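Local coordinates for protein probable ubiquitin-conjugating enzyme E2 7 (PDB 1PZV) that probably acts as an E2 enzyme, accepting ubiquitin from E1 as a thioester and passing it on for covalent attachment to other proteins, at residues E75-N80 / V137-M142. Numbering follows the deposited sequence.
Sequences EIWHPN and VDAAKM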
loop_
_atom_site.group_PDB
_atom_site.type_symbol
_atom_site.label_atom_id
_atom_site.label_comp_id
_atom_site.label_asym_id
_atom_site.label_seq_id
_atom_site.Cartn_x
_atom_site.Cartn_y
_atom_site.Cartn_z
ATOM N N GLU A 75 0.183 1.394 -12.228
ATOM C CA GLU A 75 0.324 2.842 -12.213
ATOM C C GLU A 75 -0.532 3.482 -11.131
ATOM O O GLU A 75 -1.716 3.175 -11.006
ATOM C CB GLU A 75 -0.126 3.379 -13.575
ATOM C CG GLU A 75 0.975 3.827 -14.507
ATOM C CD GLU A 75 1.463 5.209 -14.152
ATOM O OE1 GLU A 75 2.246 5.322 -13.191
ATOM O OE2 GLU A 75 1.064 6.177 -14.829
ATOM N N ILE A 76 0.065 4.375 -10.353
ATOM C CA ILE A 76 -0.681 5.096 -9.330
ATOM C C ILE A 76 -0.002 6.447 -9.145
ATOM O O ILE A 76 1.228 6.532 -9.183
ATOM C CB ILE A 76 -0.718 4.331 -7.990
ATOM C CG1 ILE A 76 -1.676 5.037 -7.030
ATOM C CG2 ILE A 76 0.686 4.227 -7.400
ATOM C CD1 ILE A 76 -2.107 4.177 -5.870
ATOM N N TRP A 77 -0.794 7.502 -8.973
ATOM C CA TRP A 77 -0.237 8.842 -8.800
ATOM C C TRP A 77 -0.496 9.331 -7.389
ATOM O O TRP A 77 -1.575 9.837 -7.074
ATOM C CB TRP A 77 -0.847 9.820 -9.818
ATOM C CG TRP A 77 -0.099 11.130 -9.916
ATOM C CD1 TRP A 77 -0.565 12.367 -9.567
ATOM C CD2 TRP A 77 1.263 11.320 -10.331
ATOM N NE1 TRP A 77 0.423 13.311 -9.722
ATOM C CE2 TRP A 77 1.557 12.697 -10.183
ATOM C CE3 TRP A 77 2.271 10.458 -10.795
ATOM C CZ2 TRP A 77 2.812 13.235 -10.497
ATOM C CZ3 TRP A 77 3.524 10.996 -11.108
ATOM C CH2 TRP A 77 3.782 12.371 -10.948
ATOM N N HIS A 78 0.510 9.172 -6.535
ATOM C CA HIS A 78 0.380 9.574 -5.137
ATOM C C HIS A 78 1.661 10.171 -4.537
ATOM O O HIS A 78 2.784 9.723 -4.819
ATOM C CB HIS A 78 -0.063 8.372 -4.286
ATOM C CG HIS A 78 -0.556 8.748 -2.927
ATOM N ND1 HIS A 78 -1.849 9.176 -2.695
ATOM C CD2 HIS A 78 0.066 8.780 -1.725
ATOM C CE1 HIS A 78 -2.000 9.449 -1.414
ATOM N NE2 HIS A 78 -0.851 9.217 -0.799
ATOM N N PRO A 79 1.499 11.202 -3.699
ATOM C CA PRO A 79 2.606 11.887 -3.030
ATOM C C PRO A 79 3.521 10.933 -2.260
ATOM O O PRO A 79 4.739 11.140 -2.208
ATOM C CB PRO A 79 1.889 12.857 -2.096
ATOM C CG PRO A 79 0.675 13.234 -2.903
ATOM C CD PRO A 79 0.224 11.908 -3.474
ATOM N N ASN A 80 2.939 9.888 -1.668
ATOM C CA ASN A 80 3.715 8.940 -0.875
ATOM C C ASN A 80 4.086 7.632 -1.540
ATOM O O ASN A 80 4.497 6.680 -0.884
ATOM C CB ASN A 80 3.001 8.683 0.437
ATOM C CG ASN A 80 2.801 9.958 1.227
ATOM O OD1 ASN A 80 1.664 10.398 1.433
ATOM N ND2 ASN A 80 3.910 10.579 1.659
ATOM N N VAL A 137 7.606 14.196 -5.123
ATOM C CA VAL A 137 7.325 15.620 -5.092
ATOM C C VAL A 137 6.395 16.018 -6.241
ATOM O O VAL A 137 5.398 16.712 -6.028
ATOM C CB VAL A 137 8.635 16.436 -5.154
ATOM C CG1 VAL A 137 8.425 17.812 -4.507
ATOM C CG2 VAL A 137 9.756 15.673 -4.447
ATOM N N ASP A 138 6.712 15.573 -7.454
ATOM C CA ASP A 138 5.874 15.880 -8.615
ATOM C C ASP A 138 4.405 15.826 -8.195
ATOM O O ASP A 138 3.602 16.702 -8.538
ATOM C CB ASP A 138 6.106 14.846 -9.721
ATOM C CG ASP A 138 7.487 14.939 -10.329
ATOM O OD1 ASP A 138 7.695 15.844 -11.158
ATOM O OD2 ASP A 138 8.361 14.113 -9.978
ATOM N N ALA A 139 4.076 14.780 -7.442
ATOM C CA ALA A 139 2.726 14.556 -6.966
ATOM C C ALA A 139 2.407 15.459 -5.796
ATOM O O ALA A 139 1.336 16.071 -5.744
ATOM C CB ALA A 139 2.561 13.101 -6.560
ATOM N N ALA A 140 3.332 15.534 -4.850
ATOM C CA ALA A 140 3.127 16.377 -3.679
ATOM C C ALA A 140 2.848 17.813 -4.123
ATOM O O ALA A 140 1.902 18.452 -3.659
ATOM C CB ALA A 140 4.358 16.332 -2.785
ATOM N N LYS A 141 3.682 18.306 -5.034
ATOM C CA LYS A 141 3.542 19.658 -5.555
ATOM C C LYS A 141 2.220 19.808 -6.297
ATOM O O LYS A 141 1.488 20.787 -6.115
ATOM C CB LYS A 141 4.706 19.980 -6.503
ATOM C CG LYS A 141 4.690 21.406 -7.037
ATOM C CD LYS A 141 6.022 21.807 -7.659
ATOM C CE LYS A 141 6.033 23.299 -8.003
ATOM N NZ LYS A 141 7.334 23.753 -8.571
ATOM N N MET A 142 1.907 18.819 -7.121
ATOM C CA MET A 142 0.690 18.873 -7.899
ATOM C C MET A 142 -0.597 18.986 -7.098
ATOM O O MET A 142 -1.362 19.923 -7.293
ATOM C CB MET A 142 0.600 17.672 -8.826
ATOM C CG MET A 142 -0.429 17.877 -9.908
ATOM S SD MET A 142 -0.323 16.624 -11.164
ATOM C CE MET A 142 1.346 16.915 -11.790
#
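Trp77 lays one face of its indole over the methyl of Ala139, and this CH-pi contact is the centre of the interface. Ala139 CB sits 4.1 Å from the centroid of the five-membered ring, 26° off its normal, displaced toward the rim. With CG anti to the backbone N (chi1 -167°), the indole reaches out to the first turns of helix 137-144. Its six-membered ring meets the start of the helix, where Trp77 CH2 lies 3.6 Å from Asp138 CB, the two side chains crossing at nearly a right angle. At the pyrrole end, Met142 brings its sulfur in obliquely, with SD 3.7 Å from Trp77 NE1, a Met-aromatic contact; a bend at chi3 turns the CE methyl back to Trp77 CZ2.

The same Ala139 methyl also meets the backbone between His78 and Pro79, Ala139 CB lying 3.6 Å from Pro79 N, while Pro79 CB rests against Ala140 CB at 4.3 Å. With only methyls at Ala139 and Ala140, the proline backbone comes in next to the helix, Pro79 CA 4.6 Å from Ala140 CA, and no hydrogen bond crosses the interface. His78 turns away, its ND1 hydrogen-bonded to the Tyr48 hydroxyl, and Phe150 of helix 147-161 touches both Trp77 and Met142. An alanine in place of Trp77 would probably open a gap beside Ala139 and take away the indole against which the Met142 sulfur rests.

His78, Pro79 and Asn80 form the HPN motif characteristic of the E2 (UBC) fold, here packed by its proline onto helix 137-144, with the His78 side chain about 9 Å from that of Cys88, the predicted thioester-forming cysteine.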